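Local coordinates for VC0179-like protein (Escherichia coli, PDB 4XJ6), which probably synthesises cyclic GMP-AMP from nucleoside triphosphates, as a magnesium-dependent bacterial homologue of cyclic GMP-AMP synthase, at residues Glu144-Leu153 with Asn242-Trp252. Sequence-based numbering, arbitrary orientation.
Sequences EPSIGHTLLL and NLALREGVRRW. With GH3 (3'-deoxy-guanosine-5'-triphosphate), chain E.
In the nucleotidyltransferase fold of this enzyme, the start of helix 149-166 and the loop before it pack on a β-hairpin formed by strands 242-244 and 252-254, and the indole of Trp252 is gripped between Pro145 and His149. The compact, rigid pyrrolidine of Pro145 lies closely on one face, its CG 3.5 Å from the centroid of the Trp252 six-membered ring in a CH-pi contact. Against the opposite face lies His149 CB, 3.5 Å from Trp252 CZ2, while the imidazole edge points at the face of the Trp252 five-membered ring, an edge-to-face pair with planes 65° apart. A branched methyl suits the indole edge: Leu152 CD1 is 3.7 Å from Trp252 CH2. With chi1 at 76°, His149 CG stands between its backbone N and carbonyl carbon, which carries the ring toward Arg251, whose CG makes a CH-pi contact over one imidazole face, toward its rim. Arg251 bends at chi3 to reach a salt bridge, Glu144 OE1 to Arg251 NH2 3.0 Å; the oxygen stands over the guanidinium face, so no N-H points at it. Small Ala244 lets Leu153 come close (CD2 to Ala244 CB 4.0 Å), and the same methyl rests on the guanidinium of Arg246, which is salt-bridged to Asp157. Leu243 CD2 approaches the guanine C2 of a bound 3'-deoxy-guanosine-5'-triphosphate. Packing has a cost: His149 ND1 is buried without a modelled partner, Leu245 O being 3.6 Å from it but not hydrogen-bonded.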
ATOM      1  N   GLU A 144     -23.549  -5.868  -7.820  1.00 32.63           N
ATOM      2  CA  GLU A 144     -22.303  -5.381  -8.407  1.00 32.53           C
ATOM      3  C   GLU A 144     -22.418  -3.934  -8.888  1.00 31.59           C
ATOM      4  O   GLU A 144     -23.521  -3.403  -9.008  1.00 34.99           O
ATOM      5  CB  GLU A 144     -21.890  -6.279  -9.575  1.00 38.34           C
ATOM      6  CG  GLU A 144     -22.903  -6.317 -10.701  1.00 48.10           C
ATOM      7  CD  GLU A 144     -22.507  -7.279 -11.798  1.00 57.36           C
ATOM      8  OE1 GLU A 144     -21.474  -7.961 -11.642  1.00 61.26           O
ATOM      9  OE2 GLU A 144     -23.228  -7.356 -12.815  1.00 60.26           O
ATOM     10  N   PRO A 145     -21.271  -3.283  -9.153  1.00 32.06           N
ATOM     11  CA  PRO A 145     -21.275  -1.974  -9.817  1.00 31.70           C
ATOM     12  C   PRO A 145     -21.870  -2.060 -11.221  1.00 26.74           C
ATOM     13  O   PRO A 145     -21.884  -3.144 -11.807  1.00 27.30           O
ATOM     14  CB  PRO A 145     -19.790  -1.603  -9.867  1.00 27.24           C
ATOM     15  CG  PRO A 145     -19.186  -2.340  -8.728  1.00 29.79           C
ATOM     16  CD  PRO A 145     -19.933  -3.633  -8.643  1.00 26.06           C
ATOM     17  N   SER A 146     -22.361  -0.943 -11.749  1.00 28.12           N
ATOM     18  CA  SER A 146     -23.002  -0.945 -13.061  1.00 28.22           C
ATOM     19  C   SER A 146     -21.974  -0.991 -14.189  1.00 32.44           C
ATOM     20  O   SER A 146     -22.138  -1.728 -15.161  1.00 33.46           O
ATOM     21  CB  SER A 146     -23.901   0.283 -13.221  1.00 28.50           C
ATOM     22  OG  SER A 146     -23.142   1.482 -13.210  1.00 30.94           O
ATOM     23  N   ILE A 147     -20.916  -0.199 -14.053  1.00 30.19           N
ATOM     24  CA  ILE A 147     -19.857  -0.149 -15.053  1.00 29.23           C
ATOM     25  C   ILE A 147     -18.920  -1.353 -14.924  1.00 31.88           C
ATOM     26  O   ILE A 147     -18.491  -1.703 -13.824  1.00 32.66           O
ATOM     27  CB  ILE A 147     -19.047   1.163 -14.939  1.00 24.35           C
ATOM     28  CG1 ILE A 147     -19.962   2.368 -15.172  1.00 24.41           C
ATOM     29  CG2 ILE A 147     -17.883   1.167 -15.919  1.00 23.70           C
ATOM     30  CD1 ILE A 147     -19.275   3.709 -15.020  1.00 23.83           C
ATOM     31  N   GLY A 148     -18.623  -1.987 -16.055  1.00 32.36           N
ATOM     32  CA  GLY A 148     -17.775  -3.166 -16.080  1.00 25.36           C
ATOM     33  C   GLY A 148     -16.399  -2.936 -15.487  1.00 30.80           C
ATOM     34  O   GLY A 148     -15.820  -1.857 -15.638  1.00 29.82           O
ATOM     35  N   HIS A 149     -15.871  -3.953 -14.812  1.00 28.74           N
ATOM     36  CA  HIS A 149     -14.591  -3.830 -14.125  1.00 26.81           C
ATOM     37  C   HIS A 149     -13.425  -3.772 -15.108  1.00 27.87           C
ATOM     38  O   HIS A 149     -12.441  -3.077 -14.867  1.00 28.16           O
ATOM     39  CB  HIS A 149     -14.393  -4.992 -13.145  1.00 26.17           C
ATOM     40  CG  HIS A 149     -14.028  -6.287 -13.804  1.00 31.85           C
ATOM     41  ND1 HIS A 149     -12.822  -6.920 -13.586  1.00 31.64           N
ATOM     42  CD2 HIS A 149     -14.708  -7.066 -14.679  1.00 35.00           C
ATOM     43  CE1 HIS A 149     -12.776  -8.033 -14.294  1.00 34.08           C
ATOM     44  NE2 HIS A 149     -13.907  -8.145 -14.968  1.00 34.81           N
ATOM     45  N   THR A 150     -13.547  -4.489 -16.221  1.00 31.18           N
ATOM     46  CA  THR A 150     -12.493  -4.531 -17.231  1.00 30.26           C
ATOM     47  C   THR A 150     -12.261  -3.155 -17.846  1.00 28.20           C
ATOM     48  O   THR A 150     -11.117  -2.751 -18.071  1.00 27.55           O
ATOM     49  CB  THR A 150     -12.830  -5.531 -18.348  1.00 33.43           C
ATOM     50  OG1 THR A 150     -13.003  -6.836 -17.785  1.00 35.51           O
ATOM     51  CG2 THR A 150     -11.718  -5.572 -19.387  1.00 35.42           C
ATOM     52  N   LEU A 151     -13.353  -2.444 -18.113  1.00 26.87           N
ATOM     53  CA  LEU A 151     -13.288  -1.103 -18.680  1.00 24.48           C
ATOM     54  C   LEU A 151     -12.454  -0.181 -17.799  1.00 25.04           C
ATOM     55  O   LEU A 151     -11.504   0.453 -18.268  1.00 26.36           O
ATOM     56  CB  LEU A 151     -14.700  -0.536 -18.857  1.00 24.67           C
ATOM     57  CG  LEU A 151     -14.927   0.670 -19.778  1.00 26.67           C
ATOM     58  CD1 LEU A 151     -16.381   0.712 -20.224  1.00 28.28           C
ATOM     59  CD2 LEU A 151     -14.549   1.986 -19.111  1.00 25.43           C
ATOM     60  N   LEU A 152     -12.821  -0.112 -16.523  1.00 22.28           N
ATOM     61  CA  LEU A 152     -12.151   0.755 -15.561  1.00 23.39           C
ATOM     62  C   LEU A 152     -10.694   0.361 -15.364  1.00 21.21           C
ATOM     63  O   LEU A 152      -9.824   1.216 -15.199  1.00 23.13           O
ATOM     64  CB  LEU A 152     -12.887   0.719 -14.221  1.00 23.85           C
ATOM     65  CG  LEU A 152     -14.376   1.070 -14.270  1.00 21.79           C
ATOM     66  CD1 LEU A 152     -15.035   0.777 -12.934  1.00 21.82           C
ATOM     67  CD2 LEU A 152     -14.538   2.526 -14.647  1.00 25.39           C
ATOM     68  N   LEU A 153     -10.439  -0.942 -15.378  1.00 21.53           N
ATOM     69  CA  LEU A 153      -9.085  -1.459 -15.218  1.00 26.20           C
ATOM     70  C   LEU A 153      -8.214  -1.118 -16.421  1.00 30.34           C
ATOM     71  O   LEU A 153      -7.031  -0.813 -16.275  1.00 27.96           O
ATOM     72  CB  LEU A 153      -9.109  -2.974 -15.000  1.00 21.91           C
ATOM     73  CG  LEU A 153      -9.563  -3.441 -13.616  1.00 26.35           C
ATOM     74  CD1 LEU A 153      -9.700  -4.958 -13.583  1.00 26.79           C
ATOM     75  CD2 LEU A 153      -8.597  -2.950 -12.542  1.00 20.91           C
ATOM     76  N   ASN A 242     -16.428  -0.936  -3.837  1.00 26.66           N
ATOM     77  CA  ASN A 242     -16.015  -2.134  -4.557  1.00 26.10           C
ATOM     78  C   ASN A 242     -14.636  -2.018  -5.204  1.00 27.76           C
ATOM     79  O   ASN A 242     -14.380  -1.107  -5.992  1.00 26.06           O
ATOM     80  CB  ASN A 242     -17.055  -2.483  -5.621  1.00 27.20           C
ATOM     81  CG  ASN A 242     -18.301  -3.120  -5.032  1.00 27.50           C
ATOM     82  OD1 ASN A 242     -18.451  -4.341  -5.046  1.00 27.35           O
ATOM     83  ND2 ASN A 242     -19.195  -2.295  -4.498  1.00 25.32           N
ATOM     84  N   LEU A 243     -13.753  -2.952  -4.868  1.00 21.86           N
ATOM     85  CA  LEU A 243     -12.425  -3.013  -5.470  1.00 21.16           C
ATOM     86  C   LEU A 243     -12.441  -3.894  -6.714  1.00 27.54           C
ATOM     87  O   LEU A 243     -12.906  -5.034  -6.673  1.00 26.09           O
ATOM     88  CB  LEU A 243     -11.403  -3.543  -4.463  1.00 22.76           C
ATOM     89  CG  LEU A 243      -9.950  -3.653  -4.925  1.00 21.87           C
ATOM     90  CD1 LEU A 243      -9.421  -2.278  -5.303  1.00 19.58           C
ATOM     91  CD2 LEU A 243      -9.089  -4.301  -3.844  1.00 21.53           C
ATOM     92  N   ALA A 244     -11.937  -3.363  -7.824  1.00 24.33           N
ATOM     93  CA  ALA A 244     -11.856  -4.135  -9.058  1.00 28.49           C
ATOM     94  C   ALA A 244     -10.625  -5.039  -9.039  1.00 28.75           C
ATOM     95  O   ALA A 244      -9.499  -4.566  -8.884  1.00 27.11           O
ATOM     96  CB  ALA A 244     -11.825  -3.211 -10.265  1.00 21.38           C
ATOM     97  N   LEU A 245     -10.849  -6.340  -9.192  1.00 29.56           N
ATOM     98  CA  LEU A 245      -9.772  -7.324  -9.118  1.00 30.63           C
ATOM     99  C   LEU A 245      -9.208  -7.654 -10.499  1.00 30.93           C
ATOM    100  O   LEU A 245      -9.931  -7.665 -11.495  1.00 28.71           O
ATOM    101  CB  LEU A 245     -10.265  -8.595  -8.430  1.00 31.03           C
ATOM    102  CG  LEU A 245     -10.817  -8.389  -7.020  1.00 30.95           C
ATOM    103  CD1 LEU A 245     -11.369  -9.687  -6.463  1.00 29.87           C
ATOM    104  CD2 LEU A 245      -9.740  -7.833  -6.108  1.00 32.32           C
ATOM    105  N   ARG A 246      -7.909  -7.928 -10.547  1.00 35.21           N
ATOM    106  CA  ARG A 246      -7.209  -8.113 -11.812  1.00 37.99           C
ATOM    107  C   ARG A 246      -6.850  -9.570 -12.078  1.00 40.73           C
ATOM    108  O   ARG A 246      -6.643  -9.964 -13.225  1.00 46.86           O
ATOM    109  CB  ARG A 246      -5.947  -7.249 -11.838  1.00 34.82           C
ATOM    110  CG  ARG A 246      -6.227  -5.755 -11.863  1.00 33.75           C
ATOM    111  CD  ARG A 246      -4.955  -4.949 -11.654  1.00 32.09           C
ATOM    112  NE  ARG A 246      -5.170  -3.521 -11.869  1.00 30.95           N
ATOM    113  CZ  ARG A 246      -4.940  -2.897 -13.019  1.00 29.31           C
ATOM    114  NH1 ARG A 246      -4.483  -3.578 -14.059  1.00 31.61           N
ATOM    115  NH2 ARG A 246      -5.164  -1.595 -13.126  1.00 27.27           N
ATOM    116  N   GLU A 247      -6.775 -10.367 -11.019  1.00 43.51           N
ATOM    117  CA  GLU A 247      -6.449 -11.783 -11.149  1.00 51.64           C
ATOM    118  C   GLU A 247      -7.481 -12.654 -10.438  1.00 52.40           C
ATOM    119  O   GLU A 247      -8.141 -12.209  -9.501  1.00 54.47           O
ATOM    120  CB  GLU A 247      -5.049 -12.063 -10.595  1.00 57.00           C
ATOM    121  CG  GLU A 247      -3.937 -11.309 -11.310  1.00 61.87           C
ATOM    122  CD  GLU A 247      -3.804 -11.713 -12.765  1.00 66.11           C
ATOM    123  OE1 GLU A 247      -4.021 -12.903 -13.072  1.00 70.76           O
ATOM    124  OE2 GLU A 247      -3.489 -10.840 -13.602  1.00 64.48           O
ATOM    125  N   GLY A 248      -7.620 -13.897 -10.885  1.00 52.79           N
ATOM    126  CA  GLY A 248      -8.580 -14.804 -10.285  1.00 54.35           C
ATOM    127  C   GLY A 248      -9.881 -14.859 -11.058  1.00 56.29           C
ATOM    128  O   GLY A 248      -9.922 -14.526 -12.243  1.00 59.29           O
ATOM    129  N   VAL A 249     -10.950 -15.274 -10.386  1.00 54.60           N
ATOM    130  CA  VAL A 249     -12.245 -15.449 -11.034  1.00 51.72           C
ATOM    131  C   VAL A 249     -13.292 -14.482 -10.490  1.00 51.51           C
ATOM    132  O   VAL A 249     -14.394 -14.382 -11.026  1.00 55.92           O
ATOM    133  CB  VAL A 249     -12.756 -16.891 -10.872  1.00 51.94           C
ATOM    134  CG1 VAL A 249     -11.897 -17.845 -11.683  1.00 52.94           C
ATOM    135  CG2 VAL A 249     -12.759 -17.292  -9.405  1.00 51.05           C
ATOM    136  N   ARG A 250     -12.945 -13.774  -9.421  1.00 50.09           N
ATOM    137  CA  ARG A 250     -13.833 -12.768  -8.853  1.00 52.36           C
ATOM    138  C   ARG A 250     -13.536 -11.405  -9.468  1.00 47.31           C
ATOM    139  O   ARG A 250     -12.385 -10.969  -9.506  1.00 49.42           O
ATOM    140  CB  ARG A 250     -13.686 -12.712  -7.331  1.00 58.93           C
ATOM    141  CG  ARG A 250     -13.849 -14.062  -6.649  1.00 67.58           C
ATOM    142  CD  ARG A 250     -13.154 -14.083  -5.297  1.00 73.00           C
ATOM    143  NE  ARG A 250     -12.809 -15.441  -4.886  1.00 79.61           N
ATOM    144  CZ  ARG A 250     -13.438 -16.121  -3.934  1.00 85.45           C
ATOM    145  NH1 ARG A 250     -14.451 -15.571  -3.277  1.00 86.04           N
ATOM    146  NH2 ARG A 250     -13.049 -17.354  -3.632  1.00 89.08           N
ATOM    147  N   ARG A 251     -14.578 -10.738  -9.955  1.00 38.66           N
ATOM    148  CA  ARG A 251     -14.426  -9.446 -10.613  1.00 34.65           C
ATOM    149  C   ARG A 251     -14.323  -8.310  -9.602  1.00 32.22           C
ATOM    150  O   ARG A 251     -13.443  -7.454  -9.700  1.00 30.01           O
ATOM    151  CB  ARG A 251     -15.598  -9.195 -11.567  1.00 35.35           C
ATOM    152  CG  ARG A 251     -15.649 -10.146 -12.753  1.00 41.44           C
ATOM    153  CD  ARG A 251     -16.929  -9.962 -13.555  1.00 50.12           C
ATOM    154  NE  ARG A 251     -18.113 -10.301 -12.771  1.00 59.31           N
ATOM    155  CZ  ARG A 251     -19.354 -10.286 -13.246  1.00 66.48           C
ATOM    156  NH1 ARG A 251     -19.579  -9.948 -14.509  1.00 68.47           N
ATOM    157  NH2 ARG A 251     -20.370 -10.609 -12.457  1.00 68.40           N
ATOM    158  N   TRP A 252     -15.229  -8.304  -8.630  1.00 36.89           N
ATOM    159  CA  TRP A 252     -15.249  -7.256  -7.619  1.00 35.21           C
ATOM    160  C   TRP A 252     -15.062  -7.819  -6.215  1.00 37.73           C
ATOM    161  O   TRP A 252     -15.406  -8.970  -5.941  1.00 40.28           O
ATOM    162  CB  TRP A 252     -16.559  -6.466  -7.681  1.00 32.03           C
ATOM    163  CG  TRP A 252     -16.794  -5.741  -8.976  1.00 29.64           C
ATOM    164  CD1 TRP A 252     -17.522  -6.183 -10.041  1.00 25.97           C
ATOM    165  CD2 TRP A 252     -16.313  -4.440  -9.334  1.00 24.08           C
ATOM    166  NE1 TRP A 252     -17.518  -5.244 -11.043  1.00 25.44           N
ATOM    167  CE2 TRP A 252     -16.782  -4.162 -10.632  1.00 24.31           C
ATOM    168  CE3 TRP A 252     -15.523  -3.484  -8.685  1.00 23.08           C
ATOM    169  CZ2 TRP A 252     -16.496  -2.969 -11.292  1.00 27.74           C
ATOM    170  CZ3 TRP A 252     -15.237  -2.299  -9.343  1.00 22.43           C
ATOM    171  CH2 TRP A 252     -15.721  -2.054 -10.633  1.00 22.70           C
TER
HETATM  172  O3A GH3 E 504       1.107  -6.332  -3.493  1.00 51.52           O
HETATM  173  PA  GH3 E 504      -0.464  -6.672  -3.430  1.00 70.09           P
HETATM  174  O1A GH3 E 504      -0.773  -7.296  -2.090  1.00 73.91           O
HETATM  175  O2A GH3 E 504      -0.903  -7.565  -4.569  1.00 65.84           O
HETATM  176  O5' GH3 E 504      -1.174  -5.229  -3.509  1.00 39.60           O
HETATM  177  C5' GH3 E 504      -0.456  -4.062  -3.176  1.00 37.03           C
HETATM  178  C4' GH3 E 504      -1.419  -2.886  -3.123  1.00 32.36           C
HETATM  179  O4' GH3 E 504      -2.730  -3.340  -3.379  1.00 37.56           O
HETATM  180  C3' GH3 E 504      -1.473  -2.193  -1.772  1.00 26.57           C
HETATM  181  C2' GH3 E 504      -2.918  -1.726  -1.671  1.00 27.19           C
HETATM  182  O2' GH3 E 504      -3.026  -0.384  -2.087  1.00 25.68           O
HETATM  183  C1' GH3 E 504      -3.690  -2.610  -2.635  1.00 32.32           C
HETATM  184  N9  GH3 E 504      -4.452  -3.605  -1.866  1.00 24.39           N
HETATM  185  C8  GH3 E 504      -3.984  -4.859  -1.570  1.00 18.49           C
HETATM  186  N7  GH3 E 504      -4.932  -5.512  -0.868  1.00 24.16           N
HETATM  187  C5  GH3 E 504      -6.000  -4.696  -0.725  1.00 23.93           C
HETATM  188  C6  GH3 E 504      -7.221  -4.886  -0.096  1.00 24.93           C
HETATM  189  O6  GH3 E 504      -7.464  -5.957   0.458  1.00 23.11           O
HETATM  190  N1  GH3 E 504      -8.153  -3.872  -0.094  1.00 25.00           N
HETATM  191  C2  GH3 E 504      -7.863  -2.676  -0.718  1.00 22.22           C
HETATM  192  N2  GH3 E 504      -8.773  -1.702  -0.711  1.00 20.21           N
HETATM  193  N3  GH3 E 504      -6.641  -2.495  -1.345  1.00 24.16           N
HETATM  194  C4  GH3 E 504      -5.720  -3.489  -1.349  1.00 20.95           C